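Local atomic coordinates of transcriptional regulator, BadM/Rrf2 family (Thermincola potens, PDB entry 4CIC), a protein that probably binds DNA as a transcription factor of the Rrf2 family, an IscR-type regulator linked to the control of iron-sulfur cluster biogenesis. Residues 44-47 against 48-51; 129-133 against 134-138. The protein carries 3 engineered substitutions. All coordinates share one frame; numbering follows the deposited sequence. Where two conformers were deposited one is given.

Contact 1 (44-47 against 48-51); sequences PYLE and QLIA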
loop_
_atom_site.group_PDB
_atom_site.type_symbol
_atom_site.label_atom_id
_atom_site.label_comp_id
_atom_site.label_asym_id
_atom_site.label_seq_id
_atom_site.Cartn_x
_atom_site.Cartn_y
_atom_site.Cartn_z
ATOM N N PRO A 44 -26.154 4.092 -5.884
ATOM C CA PRO A 44 -25.629 4.519 -7.188
ATOM C C PRO A 44 -24.185 4.090 -7.392
ATOM O O PRO A 44 -23.801 3.698 -8.493
ATOM C CB PRO A 44 -25.714 6.043 -7.120
ATOM C CG PRO A 44 -26.783 6.309 -6.136
ATOM C CD PRO A 44 -26.707 5.225 -5.123
ATOM N N TYR A 45 -23.389 4.155 -6.335
ATOM C CA TYR A 45 -21.981 3.798 -6.454
ATOM C C TYR A 45 -21.889 2.306 -6.713
ATOM O O TYR A 45 -21.128 1.857 -7.579
ATOM C CB TYR A 45 -21.236 4.169 -5.164
ATOM C CG TYR A 45 -19.729 4.112 -5.263
ATOM C CD1 TYR A 45 -19.047 2.903 -5.190
ATOM C CD2 TYR A 45 -18.991 5.271 -5.415
ATOM C CE1 TYR A 45 -17.664 2.857 -5.278
ATOM C CE2 TYR A 45 -17.609 5.232 -5.495
ATOM C CZ TYR A 45 -16.954 4.031 -5.430
ATOM O OH TYR A 45 -15.571 4.004 -5.517
ATOM N N LEU A 46 -22.673 1.539 -5.952
ATOM C CA LEU A 46 -22.697 0.083 -6.081
ATOM C C LEU A 46 -23.127 -0.360 -7.481
ATOM O O LEU A 46 -22.553 -1.291 -8.041
ATOM C CB LEU A 46 -23.620 -0.536 -5.029
ATOM C CG LEU A 46 -23.672 -2.069 -5.025
ATOM C CD1 LEU A 46 -22.283 -2.644 -4.798
ATOM C CD2 LEU A 46 -24.634 -2.553 -3.949
ATOM N N GLU A 47 -24.138 0.307 -8.040
ATOM C CA GLU A 47 -24.593 0.011 -9.402
ATOM C C GLU A 47 -23.445 0.087 -10.392
ATOM O O GLU A 47 -23.296 -0.773 -11.271
ATOM C CB GLU A 47 -25.652 1.014 -9.862
ATOM C CG GLU A 47 -27.039 0.853 -9.284
ATOM C CD GLU A 47 -28.018 1.833 -9.917
ATOM O OE1 GLU A 47 -27.573 2.653 -10.754
ATOM O OE2 GLU A 47 -29.224 1.787 -9.586
ATOM N N GLN A 48 -22.650 1.147 -10.266
ATOM C CA GLN A 48 -21.546 1.346 -11.186
ATOM C C GLN A 48 -20.442 0.323 -10.973
ATOM O O GLN A 48 -19.823 -0.138 -11.928
ATOM C CB GLN A 48 -21.014 2.777 -11.079
ATOM C CG GLN A 48 -22.048 3.793 -11.554
ATOM C CD GLN A 48 -21.541 5.221 -11.507
ATOM O OE1 GLN A 48 -20.406 5.488 -11.885
ATOM N NE2 GLN A 48 -22.390 6.146 -11.062
ATOM N N LEU A 49 -20.192 -0.014 -9.709
ATOM C CA LEU A 49 -19.195 -1.021 -9.367
ATOM C C LEU A 49 -19.544 -2.341 -10.018
ATOM O O LEU A 49 -18.743 -2.940 -10.746
ATOM C CB LEU A 49 -19.163 -1.233 -7.857
ATOM C CG LEU A 49 -18.183 -0.415 -7.034
ATOM C CD1 LEU A 49 -18.346 -0.791 -5.568
ATOM C CD2 LEU A 49 -16.762 -0.688 -7.504
ATOM N N ILE A 50 -20.762 -2.781 -9.736
ATOM C CA ILE A 50 -21.247 -4.086 -10.169
ATOM C C ILE A 50 -21.184 -4.195 -11.681
ATOM O O ILE A 50 -20.890 -5.261 -12.218
ATOM C CB ILE A 50 -22.685 -4.315 -9.686
ATOM C CG1 ILE A 50 -22.687 -4.539 -8.175
ATOM C CG2 ILE A 50 -23.338 -5.515 -10.414
ATOM C CD1 ILE A 50 -22.218 -5.924 -7.772
ATOM N N ALA A 51 -21.427 -3.081 -12.370
ATOM C CA ALA A 51 -21.371 -3.097 -13.830
ATOM C C ALA A 51 -19.994 -3.535 -14.316
ATOM O O ALA A 51 -19.883 -4.329 -15.254
ATOM C CB ALA A 51 -21.739 -1.748 -14.412
HETATM O O HOH W 1 -25.108 5.412 -10.548
#

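Contact 2 (129-133 against 134-138); sequences DSITL and ADMLK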
loop_
_atom_site.group_PDB
_atom_site.type_symbol
_atom_site.label_atom_id
_atom_site.label_comp_id
_atom_site.label_asym_id
_atom_site.label_seq_id
_atom_site.Cartn_x
_atom_site.Cartn_y
_atom_site.Cartn_z
ATOM N N ASP A 129 -3.137 -11.855 -3.297
ATOM C CA ASP A 129 -3.303 -13.073 -4.080
ATOM C C ASP A 129 -3.385 -14.305 -3.184
ATOM O O ASP A 129 -3.756 -15.379 -3.642
ATOM C CB ASP A 129 -2.163 -13.215 -5.093
ATOM C CG ASP A 129 -2.368 -12.342 -6.318
ATOM O OD1 ASP A 129 -3.490 -11.799 -6.488
ATOM O OD2 ASP A 129 -1.419 -12.222 -7.122
ATOM N N SER A 130 -3.038 -14.145 -1.911
ATOM C CA SER A 130 -2.998 -15.278 -0.993
ATOM C C SER A 130 -4.329 -15.472 -0.293
ATOM O O SER A 130 -4.503 -16.440 0.439
ATOM C CB SER A 130 -1.909 -15.082 0.060
ATOM O OG SER A 130 -2.319 -14.141 1.041
ATOM N N ILE A 131 -5.260 -14.546 -0.515
ATOM C CA ILE A 131 -6.557 -14.597 0.174
ATOM C C ILE A 131 -7.669 -14.719 -0.846
ATOM O O ILE A 131 -7.776 -13.898 -1.752
ATOM C CB ILE A 131 -6.785 -13.301 0.993
ATOM C CG1 ILE A 131 -5.710 -13.171 2.074
ATOM C CG2 ILE A 131 -8.172 -13.280 1.631
ATOM C CD1 ILE A 131 -5.586 -11.766 2.653
ATOM N N THR A 132 -8.528 -15.728 -0.700
ATOM C CA THR A 132 -9.668 -15.824 -1.589
ATOM C C THR A 132 -10.941 -15.451 -0.843
ATOM O O THR A 132 -10.946 -15.327 0.384
ATOM C CB THR A 132 -9.893 -17.258 -2.121
ATOM O OG1 THR A 132 -10.215 -18.122 -1.028
ATOM C CG2 THR A 132 -8.651 -17.774 -2.832
ATOM N N LEU A 133 -12.024 -15.278 -1.581
ATOM C CA LEU A 133 -13.313 -15.063 -0.931
ATOM C C LEU A 133 -13.691 -16.251 -0.045
ATOM O O LEU A 133 -14.291 -16.057 1.003
ATOM C CB LEU A 133 -14.396 -14.724 -1.948
ATOM C CG LEU A 133 -14.267 -13.409 -2.738
ATOM C CD1 LEU A 133 -15.470 -13.257 -3.693
ATOM C CD2 LEU A 133 -14.199 -12.224 -1.781
ATOM N N ALA A 134 -13.274 -17.463 -0.403
ATOM C CA ALA A 134 -13.548 -18.600 0.489
ATOM C C ALA A 134 -12.785 -18.463 1.809
ATOM O O ALA A 134 -13.302 -18.807 2.874
ATOM C CB ALA A 134 -13.210 -19.926 -0.180
ATOM N N ASP A 135 -11.541 -17.991 1.738
ATOM C CA ASP A 135 -10.780 -17.767 2.960
ATOM C C ASP A 135 -11.490 -16.748 3.852
ATOM O O ASP A 135 -11.540 -16.895 5.077
ATOM C CB ASP A 135 -9.396 -17.193 2.627
ATOM C CG ASP A 135 -8.443 -18.206 1.998
ATOM O OD1 ASP A 135 -8.463 -19.387 2.383
ATOM O OD2 ASP A 135 -7.636 -17.796 1.127
ATOM N N MET A 136 -12.003 -15.692 3.230
ATOM C CA MET A 136 -12.730 -14.666 3.969
ATOM C C MET A 136 -14.016 -15.240 4.595
ATOM O O MET A 136 -14.345 -14.935 5.747
ATOM C CB MET A 136 -13.021 -13.464 3.057
ATOM C CG MET A 136 -11.735 -12.661 2.647
ATOM S SD MET A 136 -12.165 -11.383 1.465
ATOM C CE MET A 136 -13.059 -10.208 2.470
ATOM N N LEU A 137 -14.709 -16.099 3.862
ATOM C CA LEU A 137 -15.885 -16.773 4.438
ATOM C C LEU A 137 -15.545 -17.598 5.680
ATOM O O LEU A 137 -16.272 -17.566 6.683
ATOM C CB LEU A 137 -16.570 -17.661 3.395
ATOM C CG LEU A 137 -17.339 -16.964 2.275
ATOM C CD1 LEU A 137 -17.802 -17.993 1.238
ATOM C CD2 LEU A 137 -18.539 -16.213 2.829
ATOM N N LYS A 138 -14.452 -18.355 5.603
ATOM C CA LYS A 138 -13.966 -19.101 6.759
ATOM C C LYS A 138 -13.616 -18.209 7.952
ATOM O O LYS A 138 -14.021 -18.494 9.087
ATOM C CB LYS A 138 -12.779 -19.975 6.373
ATOM C CG LYS A 138 -13.159 -21.095 5.427
ATOM C CD LYS A 138 -11.940 -21.874 4.985
ATOM C CE LYS A 138 -12.340 -23.032 4.100
ATOM N NZ LYS A 138 -11.202 -23.960 3.844
#

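Contact 1 (44-47 against 48-51)
Tyr-45 and Leu-49, one turn apart on the same helix, make an apolar side-chain contact between 44-47 and 48-51. Leu-49 is modelled in two conformers; in the one described, its CD1 lies 3.7 Å from CE1 of Tyr-45, the methyl reaching the edge of the phenol ring, in its plane, and not a face. The first torsion of Tyr-45 (chi1 -168°) swings the ring away from its own N and toward the next turn. Leu-46 and Ile-50 instead run side by side and point the same way, with CD1 of Leu-46 3.9 Å from CG1 of Ile-50.

Among the backbone bonds, Ile-50 N to Leu-46 O is both short, 2.9 Å, and nearly straight, with an N-H...O angle of 172°. Leu-49 N to Tyr-45 O follows at 3.0 Å, and Ala-51 N donates to Glu-47 O over 3.2 Å. The bond from Gln-48 N to Pro-44 O is weak at 3.3 Å, but this carbonyl has a second partner: a water donates to Pro-44 O and accepts from NE2 of Gln-48, at 2.9 Å from that nitrogen. The extended glutamine chain thus closes a water bridge back to the preceding turn, on the solvent side.

The apolar side of helix 43-55 faces two others. Leu-46 packs on Ala-17 of helix 9-23 and on Ile-35 and Ala-36 of helix 32-39; Leu-49 touches Tyr-13, Ile-50 touches Leu-32, and the Tyr-45 hydroxyl is hydrogen-bonded to Thr-9. With helix 32-39 directly before it in the chain, helix 43-55 is consistent with the recognition helix of the family's helix-turn-helix.

Contact 2 (129-133 against 134-138)
The backbone is extended at Thr-132, the N-cap of helix 133-143, and its carbonyl oxygen takes the N-H of Met-136 at 3.1 Å as the first turn closes; Leu-137 N then bonds to Leu-133 O. Across that turn Thr-132 and Asp-135 form a capping box. In one direction Asp-135 N donates to OG1 of Thr-132 at 3.1 Å. In the other, Thr-132 N donates to OD2 of Asp-135 over 2.9 Å, meeting that oxygen from the anti side and 30° out of the carboxylate plane. The threonine hydroxyl sits between its own backbone N and carbonyl carbon (chi1 64°), which turns OG1 over the start of the helix. Two bonds, one in each direction, therefore tie the cap residue to the third residue after it.

An apolar contact lies beside the box. CG2 of Ile-131 stands 3.8 Å from CG of Met-136, the two side chains crossing at about a right angle. Met-136 bends at its third torsion, and its SD comes within 3.9 Å of CD2 of Leu-133, so the thioether chain is touched by both residues that flank the cap. Ile-131 and Met-136 also pack on Val-116 and Thr-113 of the second subunit, which brings this junction into the dimer interface.

Chemically, the box supplies acceptors to the N-H of the cap residue and to that of Asp-135 in the first turn, where no earlier helical turn provides carbonyls. The carboxylate beside the N-terminus of the helix would probably also interact favourably with the helix dipole.

Contact 1 comes first along the chain and contact 2 follows, near its far end; they lie on opposite sides of the chain's centre, with their own centres about 23 Å apart and their nearest atoms about 11 Å apart. Each is local, one inside helix 43-55 and the other where the loop after helix 112-129 enters helix 133-143. Both pack on helix 9-23, contact 1 mostly on its earlier turns and contact 2, through Met-136 and Leu-137, on Val-15, Phe-19 and Gln-23. Helix 9-23 thus connects the probable DNA-binding helices with the segment that meets the second subunit, consistent with a dimeric regulator that sets two such units together.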